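Local coordinates for putative ferritin-like diiron-carboxylate protein TM1526 (Thermotoga maritima, PDB 1VJX), which is of uncharacterised function but, as a ferritin-like four-helix bundle protein of the rubrerythrin family, probably binds two metal ions and may act as an oxidoreductase, at residues V21-E26 with S115-Y119; E28-F32 with F87-S91; Q54-H58 with Q141-H145. All coordinates share one frame; numbering follows the deposited sequence.

Contact 1 (V21-E26 with S115-Y119)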
loop_
_atom_site.group_PDB
_atom_site.type_symbol
_atom_site.label_atom_id
_atom_site.label_comp_id
_atom_site.label_asym_id
_atom_site.label_seq_id
_atom_site.Cartn_x
_atom_site.Cartn_y
_atom_site.Cartn_z
ATOM N N VAL A 21 -3.156 1.436 10.068
ATOM C CA VAL A 21 -2.529 0.341 9.367
ATOM C C VAL A 21 -2.278 0.781 7.921
ATOM O O VAL A 21 -1.178 0.617 7.433
ATOM C CB VAL A 21 -3.387 -0.944 9.472
ATOM C CG1 VAL A 21 -2.964 -1.959 8.439
ATOM C CG2 VAL A 21 -3.274 -1.565 10.861
ATOM N N ALA A 22 -3.276 1.410 7.301
ATOM C CA ALA A 22 -3.213 1.831 5.896
ATOM C C ALA A 22 -2.206 2.927 5.671
ATOM O O ALA A 22 -1.514 2.963 4.653
ATOM C CB ALA A 22 -4.588 2.286 5.417
ATOM N N ILE A 23 -2.077 3.803 6.665
ATOM C CA ILE A 23 -1.112 4.864 6.568
ATOM C C ILE A 23 0.266 4.234 6.502
ATOM O O ILE A 23 1.103 4.646 5.703
ATOM C CB ILE A 23 -1.241 5.769 7.734
ATOM C CG1 ILE A 23 -2.526 6.594 7.629
ATOM C CG2 ILE A 23 -0.004 6.712 7.882
ATOM C CD1 ILE A 23 -2.833 7.359 8.950
ATOM N N ARG A 24 0.510 3.230 7.338
ATOM C CA ARG A 24 1.855 2.672 7.429
ATOM C C ARG A 24 2.238 1.864 6.173
ATOM O O ARG A 24 3.391 1.930 5.742
ATOM C CB ARG A 24 2.023 1.863 8.699
ATOM C CG ARG A 24 2.121 2.692 9.863
ATOM C CD ARG A 24 1.852 1.991 11.171
ATOM N NE ARG A 24 1.750 2.944 12.306
ATOM C CZ ARG A 24 2.447 2.867 13.462
ATOM N NH1 ARG A 24 3.354 1.912 13.670
ATOM N NH2 ARG A 24 2.241 3.770 14.422
ATOM N N LEU A 25 1.255 1.178 5.578
ATOM C CA LEU A 25 1.461 0.408 4.381
ATOM C C LEU A 25 1.863 1.335 3.224
ATOM O O LEU A 25 2.794 1.015 2.493
ATOM C CB LEU A 25 0.227 -0.449 4.029
ATOM C CG LEU A 25 -0.141 -1.577 5.022
ATOM C CD1 LEU A 25 -1.363 -2.386 4.549
ATOM C CD2 LEU A 25 1.016 -2.517 5.305
ATOM N N GLU A 26 1.216 2.503 3.116
ATOM C CA GLU A 26 1.551 3.486 2.079
ATOM C C GLU A 26 2.909 4.146 2.322
ATOM O O GLU A 26 3.667 4.378 1.388
ATOM C CB GLU A 26 0.461 4.545 1.958
ATOM C CG GLU A 26 -0.868 3.998 1.458
ATOM C CD GLU A 26 -0.908 3.648 -0.025
ATOM O OE1 GLU A 26 0.072 3.919 -0.737
ATOM O OE2 GLU A 26 -1.959 3.114 -0.486
ATOM N N SER A 115 -1.955 -5.441 0.998
ATOM C CA SER A 115 -2.399 -4.068 1.213
ATOM C C SER A 115 -3.720 -3.732 0.498
ATOM O O SER A 115 -4.542 -2.966 1.012
ATOM C CB SER A 115 -1.306 -3.145 0.742
ATOM O OG SER A 115 -0.099 -3.472 1.422
ATOM N N ILE A 116 -3.937 -4.314 -0.676
ATOM C CA ILE A 116 -5.209 -4.080 -1.389
ATOM C C ILE A 116 -6.423 -4.601 -0.602
ATOM O O ILE A 116 -7.439 -3.903 -0.479
ATOM C CB ILE A 116 -5.122 -4.589 -2.824
ATOM C CG1 ILE A 116 -4.198 -3.645 -3.590
ATOM C CG2 ILE A 116 -6.502 -4.632 -3.510
ATOM C CD1 ILE A 116 -3.836 -4.073 -4.976
ATOM N N ILE A 117 -6.282 -5.798 -0.040
ATOM C CA ILE A 117 -7.327 -6.386 0.785
ATOM C C ILE A 117 -7.637 -5.443 1.914
ATOM O O ILE A 117 -8.798 -5.165 2.224
ATOM C CB ILE A 117 -6.912 -7.770 1.346
ATOM C CG1 ILE A 117 -6.723 -8.761 0.216
ATOM C CG2 ILE A 117 -7.955 -8.307 2.337
ATOM C CD1 ILE A 117 -6.609 -10.199 0.619
ATOM N N LEU A 118 -6.580 -4.910 2.523
ATOM C CA LEU A 118 -6.763 -4.030 3.674
ATOM C C LEU A 118 -7.467 -2.719 3.307
ATOM O O LEU A 118 -8.296 -2.193 4.065
ATOM C CB LEU A 118 -5.462 -3.735 4.381
ATOM C CG LEU A 118 -5.756 -2.629 5.451
ATOM C CD1 LEU A 118 -6.029 -3.215 6.827
ATOM C CD2 LEU A 118 -4.705 -1.620 5.469
ATOM N N TYR A 119 -7.092 -2.121 2.198
ATOM C CA TYR A 119 -7.794 -0.906 1.818
ATOM C C TYR A 119 -9.258 -1.185 1.469
ATOM O O TYR A 119 -10.072 -0.307 1.681
ATOM C CB TYR A 119 -7.136 -0.181 0.636
ATOM C CG TYR A 119 -5.644 0.044 0.778
ATOM C CD1 TYR A 119 -5.096 0.501 1.962
ATOM C CD2 TYR A 119 -4.781 -0.235 -0.303
ATOM C CE1 TYR A 119 -3.729 0.686 2.103
ATOM C CE2 TYR A 119 -3.412 -0.071 -0.166
ATOM C CZ TYR A 119 -2.899 0.404 1.043
ATOM O OH TYR A 119 -1.554 0.565 1.166
HETATM O O HOH W 1 1.842 -1.142 0.857
#
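Leu118 pushes its CD2 methyl in among Val21, Ala22 and Leu25. Val21 CG1 and Leu25 CD1 each come within 3.5 Å of Leu118 CD2, the former a tight carbon pair, and Ala22 CA sits 3.8 Å from the same methyl. With CG anti to the backbone N (chi1 172°), the Leu118 branch is carried toward helix 15-36, where both its methyls reach Val21 CG1. Ser115 OG also touches Leu25 CD1. At the Tyr119 ring, Ala22 CB meets the rim near the ring plane, 3.8 Å from Tyr119 CE1, while Leu25 CB packs on the hydroxyl. Glu26 OE2 lies 3.1 Å from Tyr119 OH. In the next shell a water donates to Leu25 O at 2.9 Å and to Ser115 OG at 3.1 Å, and Ser115 OG is also hydrogen-bonded to Val111 O. Segments 21-26 and 115-119, on helices 15-36 and 101-125, run antiparallel, their short axes at 148° and 10.3 Å apart. Phe62 of helix 43-68 packs on Ala22 and Tyr119, Ile139 of helix 129-156 on Tyr119, and Tyr84 of the long connecting loop on Val21 and Leu118.

Contact 2 (E28-F32 with F87-S91)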
loop_
_atom_site.group_PDB
_atom_site.type_symbol
_atom_site.label_atom_id
_atom_site.label_comp_id
_atom_site.label_asym_id
_atom_site.label_seq_id
_atom_site.Cartn_x
_atom_site.Cartn_y
_atom_site.Cartn_z
ATOM N N GLU A 28 5.401 2.708 4.026
ATOM C CA GLU A 28 6.426 1.686 3.870
ATOM C C GLU A 28 6.607 1.331 2.409
ATOM O O GLU A 28 7.721 1.098 1.984
ATOM C CB GLU A 28 6.128 0.449 4.745
ATOM C CG GLU A 28 6.391 0.717 6.231
ATOM C CD GLU A 28 7.869 0.977 6.516
ATOM O OE1 GLU A 28 8.699 0.099 6.136
ATOM O OE2 GLU A 28 8.222 2.051 7.105
ATOM N N GLY A 29 5.516 1.349 1.664
ATOM C CA GLY A 29 5.535 1.138 0.241
ATOM C C GLY A 29 6.343 2.175 -0.514
ATOM O O GLY A 29 7.087 1.833 -1.465
ATOM N N GLU A 30 6.196 3.433 -0.103
ATOM C CA GLU A 30 6.988 4.535 -0.648
ATOM C C GLU A 30 8.471 4.220 -0.496
ATOM O O GLU A 30 9.240 4.346 -1.449
ATOM C CB GLU A 30 6.644 5.881 0.036
ATOM C CG GLU A 30 7.691 6.991 -0.185
ATOM C CD GLU A 30 7.333 8.344 0.437
ATOM O OE1 GLU A 30 6.438 8.402 1.288
ATOM O OE2 GLU A 30 7.941 9.368 0.080
ATOM N N ARG A 31 8.854 3.852 0.727
ATOM C CA ARG A 31 10.236 3.553 1.060
ATOM C C ARG A 31 10.806 2.375 0.297
ATOM O O ARG A 31 11.925 2.412 -0.183
ATOM C CB ARG A 31 10.352 3.228 2.541
ATOM C CG ARG A 31 10.831 4.364 3.353
ATOM C CD ARG A 31 11.178 3.969 4.771
ATOM N NE ARG A 31 12.327 3.053 4.767
ATOM C CZ ARG A 31 12.326 1.778 5.190
ATOM N NH1 ARG A 31 11.228 1.217 5.708
ATOM N NH2 ARG A 31 13.456 1.062 5.106
ATOM N N PHE A 32 10.046 1.295 0.294
ATOM C CA PHE A 32 10.355 0.099 -0.489
ATOM C C PHE A 32 10.684 0.497 -1.938
ATOM O O PHE A 32 11.806 0.284 -2.398
ATOM C CB PHE A 32 9.164 -0.840 -0.416
ATOM C CG PHE A 32 9.377 -2.188 -1.047
ATOM C CD1 PHE A 32 10.378 -3.037 -0.599
ATOM C CD2 PHE A 32 8.518 -2.632 -2.038
ATOM C CE1 PHE A 32 10.542 -4.299 -1.180
ATOM C CE2 PHE A 32 8.670 -3.880 -2.609
ATOM C CZ PHE A 32 9.680 -4.714 -2.185
ATOM N N PHE A 87 4.062 -4.369 6.716
ATOM C CA PHE A 87 5.057 -4.428 5.668
ATOM C C PHE A 87 6.234 -5.260 6.188
ATOM O O PHE A 87 6.601 -5.134 7.346
ATOM C CB PHE A 87 5.529 -3.024 5.282
ATOM C CG PHE A 87 5.829 -2.878 3.822
ATOM C CD1 PHE A 87 7.098 -3.154 3.334
ATOM C CD2 PHE A 87 4.860 -2.479 2.962
ATOM C CE1 PHE A 87 7.376 -3.029 2.028
ATOM C CE2 PHE A 87 5.128 -2.335 1.648
ATOM C CZ PHE A 87 6.398 -2.632 1.161
ATOM N N PRO A 88 6.755 -6.163 5.346
ATOM C CA PRO A 88 7.907 -6.957 5.707
ATOM C C PRO A 88 9.125 -6.137 6.012
ATOM O O PRO A 88 9.287 -5.003 5.547
ATOM C CB PRO A 88 8.169 -7.814 4.456
ATOM C CG PRO A 88 6.987 -7.767 3.663
ATOM C CD PRO A 88 6.217 -6.528 4.020
ATOM N N ASP A 89 9.975 -6.738 6.824
ATOM C CA ASP A 89 11.320 -6.257 7.007
ATOM C C ASP A 89 12.092 -6.646 5.738
ATOM O O ASP A 89 12.152 -7.824 5.354
ATOM C CB ASP A 89 11.958 -6.886 8.254
ATOM C CG ASP A 89 13.303 -6.287 8.585
ATOM O OD1 ASP A 89 14.072 -5.950 7.676
ATOM O OD2 ASP A 89 13.676 -6.105 9.745
ATOM N N THR A 90 12.638 -5.622 5.092
ATOM C CA THR A 90 13.340 -5.760 3.830
ATOM C C THR A 90 14.796 -5.300 3.918
ATOM O O THR A 90 15.491 -5.343 2.919
ATOM C CB THR A 90 12.644 -4.908 2.781
ATOM O OG1 THR A 90 12.499 -3.570 3.279
ATOM C CG2 THR A 90 11.237 -5.401 2.520
ATOM N N SER A 91 15.247 -4.890 5.110
ATOM C CA SER A 91 16.536 -4.207 5.280
ATOM C C SER A 91 17.750 -5.030 4.833
ATOM O O SER A 91 18.742 -4.463 4.370
ATOM C CB SER A 91 16.706 -3.737 6.745
ATOM O OG SER A 91 16.875 -4.829 7.635
#
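Glu28 and Phe87 stand with their CA atoms 6.5 Å apart, and from there the irregular stretch leaves helix 15-36 at an angle, the CA separation widening to 7.9 Å at Phe32 and Thr90. Phe87 does most of the touching, its ring laid against the helix surface. Glu28 CB sits over one face of that ring, 3.5 Å from Phe87 CG. At Gly29 the ring meets the main chain: Gly29 N is 3.7 Å from Phe87 CE2. The edge of Phe87 turns toward the face of Phe32 in an offset T-shaped pair, with centroids 5.4 Å apart and planes at 65°. Phe32 CB also lies 3.7 Å from Phe87 CZ. The Phe32 ring swings out with CG anti to the backbone N (chi1 -174°), which also lets Thr90 CG2 come within 3.9 Å of Phe32 CE1. Ile107 and Ala108 of helix 101-125 pack on Phe32, and Val111 on Phe87. The polar groups of the two segments bond on their own sides. Bent at chi2, Glu28 receives Arg31 in a salt bridge, Arg31 NH1 to Glu28 OE1 at 2.8 Å, the carboxylate carbon lying in the guanidinium plane at its edge, and Arg31 NH2 is also paired with Glu35. In the loop, Asp89 OD1 accepts from Ser91 N in an Asx turn and, through its syn lone pair, from Ser91 OG. No hydrogen bond joins the two segments, so the loop is held to the helix here by aromatic and aliphatic contacts, while the ion pair and the Asx turn lie each within its own segment.

Contact 3 (Q54-H58 with Q141-H145)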
loop_
_atom_site.group_PDB
_atom_site.type_symbol
_atom_site.label_atom_id
_atom_site.label_comp_id
_atom_site.label_asym_id
_atom_site.label_seq_id
_atom_site.Cartn_x
_atom_site.Cartn_y
_atom_site.Cartn_z
ATOM N N GLN A 54 3.599 8.029 -5.819
ATOM C CA GLN A 54 2.165 7.719 -5.724
ATOM C C GLN A 54 1.774 7.244 -4.342
ATOM O O GLN A 54 0.761 7.692 -3.786
ATOM C CB GLN A 54 1.773 6.672 -6.791
ATOM C CG GLN A 54 1.792 7.284 -8.186
ATOM C CD GLN A 54 1.788 6.280 -9.311
ATOM O OE1 GLN A 54 1.321 5.149 -9.157
ATOM N NE2 GLN A 54 2.289 6.697 -10.457
ATOM N N GLU A 55 2.572 6.319 -3.800
ATOM C CA GLU A 55 2.369 5.818 -2.431
ATOM C C GLU A 55 2.442 6.936 -1.397
ATOM O O GLU A 55 1.661 6.952 -0.441
ATOM C CB GLU A 55 3.412 4.777 -2.061
ATOM C CG GLU A 55 3.387 3.505 -2.862
ATOM C CD GLU A 55 2.162 2.649 -2.613
ATOM O OE1 GLU A 55 1.150 2.866 -3.303
ATOM O OE2 GLU A 55 2.230 1.741 -1.751
ATOM N N ARG A 56 3.406 7.833 -1.580
ATOM C CA ARG A 56 3.528 9.066 -0.789
ATOM C C ARG A 56 2.192 9.814 -0.691
ATOM O O ARG A 56 1.622 9.983 0.413
ATOM C CB ARG A 56 4.584 9.975 -1.406
ATOM C CG ARG A 56 4.935 11.217 -0.571
ATOM C CD ARG A 56 5.869 12.207 -1.295
ATOM N NE ARG A 56 5.336 12.570 -2.610
ATOM C CZ ARG A 56 4.423 13.520 -2.830
ATOM N NH1 ARG A 56 3.930 14.250 -1.833
ATOM N NH2 ARG A 56 4.002 13.761 -4.066
ATOM N N ILE A 57 1.673 10.224 -1.850
ATOM C CA ILE A 57 0.414 10.972 -1.937
ATOM C C ILE A 57 -0.738 10.270 -1.233
ATOM O O ILE A 57 -1.535 10.909 -0.553
ATOM C CB ILE A 57 0.078 11.260 -3.419
ATOM C CG1 ILE A 57 0.980 12.373 -3.941
ATOM C CG2 ILE A 57 -1.406 11.652 -3.613
ATOM C CD1 ILE A 57 0.983 12.455 -5.466
ATOM N N HIS A 58 -0.802 8.953 -1.393
ATOM C CA HIS A 58 -1.790 8.108 -0.736
ATOM C C HIS A 58 -1.715 8.189 0.763
ATOM O O HIS A 58 -2.759 8.284 1.403
ATOM C CB HIS A 58 -1.605 6.653 -1.139
ATOM C CG HIS A 58 -1.999 6.375 -2.552
ATOM N ND1 HIS A 58 -1.600 5.247 -3.229
ATOM C CD2 HIS A 58 -2.765 7.087 -3.411
ATOM C CE1 HIS A 58 -2.100 5.281 -4.448
ATOM N NE2 HIS A 58 -2.804 6.392 -4.581
ATOM N N GLN A 141 -5.947 3.099 -8.021
ATOM C CA GLN A 141 -4.543 3.394 -8.315
ATOM C C GLN A 141 -3.630 2.272 -7.824
ATOM O O GLN A 141 -2.649 1.952 -8.458
ATOM C CB GLN A 141 -4.138 4.751 -7.709
ATOM C CG GLN A 141 -4.576 5.939 -8.582
ATOM C CD GLN A 141 -4.806 7.295 -7.838
ATOM O OE1 GLN A 141 -4.501 7.448 -6.659
ATOM N NE2 GLN A 141 -5.386 8.250 -8.559
ATOM N N GLU A 142 -3.949 1.689 -6.669
ATOM C CA GLU A 142 -3.156 0.584 -6.127
ATOM C C GLU A 142 -3.257 -0.614 -7.051
ATOM O O GLU A 142 -2.294 -1.340 -7.207
ATOM C CB GLU A 142 -3.617 0.206 -4.726
ATOM C CG GLU A 142 -3.269 1.237 -3.656
ATOM C CD GLU A 142 -1.775 1.427 -3.438
ATOM O OE1 GLU A 142 -0.995 0.558 -3.915
ATOM O OE2 GLU A 142 -1.391 2.445 -2.787
ATOM N N LYS A 143 -4.431 -0.806 -7.663
ATOM C CA LYS A 143 -4.665 -1.949 -8.537
ATOM C C LYS A 143 -3.959 -1.771 -9.881
ATOM O O LYS A 143 -3.614 -2.743 -10.529
ATOM C CB LYS A 143 -6.145 -2.143 -8.777
ATOM C CG LYS A 143 -6.953 -2.760 -7.642
ATOM C CD LYS A 143 -8.325 -3.241 -8.191
ATOM C CE LYS A 143 -9.308 -2.092 -8.415
ATOM N NZ LYS A 143 -10.086 -2.326 -9.602
ATOM N N GLU A 144 -3.757 -0.522 -10.292
ATOM C CA GLU A 144 -2.850 -0.186 -11.410
ATOM C C GLU A 144 -1.354 -0.378 -11.085
ATOM O O GLU A 144 -0.582 -0.687 -11.969
ATOM C CB GLU A 144 -3.056 1.263 -11.861
ATOM C CG GLU A 144 -4.364 1.526 -12.598
ATOM C CD GLU A 144 -4.468 0.760 -13.881
ATOM O OE1 GLU A 144 -3.410 0.453 -14.504
ATOM O OE2 GLU A 144 -5.623 0.464 -14.259
ATOM N N HIS A 145 -0.946 -0.159 -9.831
ATOM C CA HIS A 145 0.433 -0.417 -9.428
ATOM C C HIS A 145 0.662 -1.878 -9.611
ATOM O O HIS A 145 1.665 -2.289 -10.168
ATOM C CB HIS A 145 0.679 -0.124 -7.948
ATOM C CG HIS A 145 0.695 1.326 -7.602
ATOM N ND1 HIS A 145 1.225 1.805 -6.411
ATOM C CD2 HIS A 145 0.263 2.408 -8.290
ATOM C CE1 HIS A 145 1.093 3.118 -6.381
ATOM N NE2 HIS A 145 0.519 3.510 -7.508
#
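Glu142 OE2 is approached by two groups of helix 43-68. His58 ND1 gives it a weak, bent hydrogen bond of 2.8 Å, and Glu55 OE1 comes within 2.6 Å of the same oxygen, the two carboxylate planes turned 74° to each other. A bend at chi2 (-64°) folds the Glu142 chain inward and delivers OE2 to this meeting point; Glu55 is bent in the same way from across the gap. The other nitrogen of the His58 ring is held more cleanly: NE2 donates to a lone pair of Gln141 OE1, in the carbonyl plane, at 2.9 Å with an N-H...O angle of 165°, the amide and ring nearly coplanar. The straight bond at NE2 and the weak one at ND1 together limit the rotation of the imidazole, and ND1 is shared further with Glu26 OE1. One turn after Glu142, His145 reaches in from the same helix. Its CE1 lies 3.1 Å from Glu55 OE1, near the ring plane. The two imidazoles are close to parallel but slid apart, with centroids 5.9 Å from each other. Glu26 and Glu112, on helices 15-36 and 101-125, bring further carboxylates up to Glu142. The paired Glu-x-x-His sequences, Glu55 with His58 and Glu142 with His145, on antiparallel helices and joined by a glutamate from each of the other two long helices, are the signature of the diiron-carboxylate centre of ferritin-like and rubrerythrin bundles, consistent with a metal site here.

In the fold
From the N terminus, helix 15-36 enters contact 1 and then, further along, contact 2; helix 43-68 follows and enters contact 3. The long loop after helix 71-74 returns to the first helix at residues 87-91, closing contact 2, and helix 101-125 closes contact 1 around it, so contact 2 is nested within contact 1. Helix 129-156 closes contact 3 last, and contact 3 crosses both others. Contacts 1 and 3 thus pair helix 15-36 with 101-125 and helix 43-68 with 129-156; their centres are about 11 Å apart and they meet at the central carboxylates, while contact 2 lays the crossover loop on the outside of the bundle.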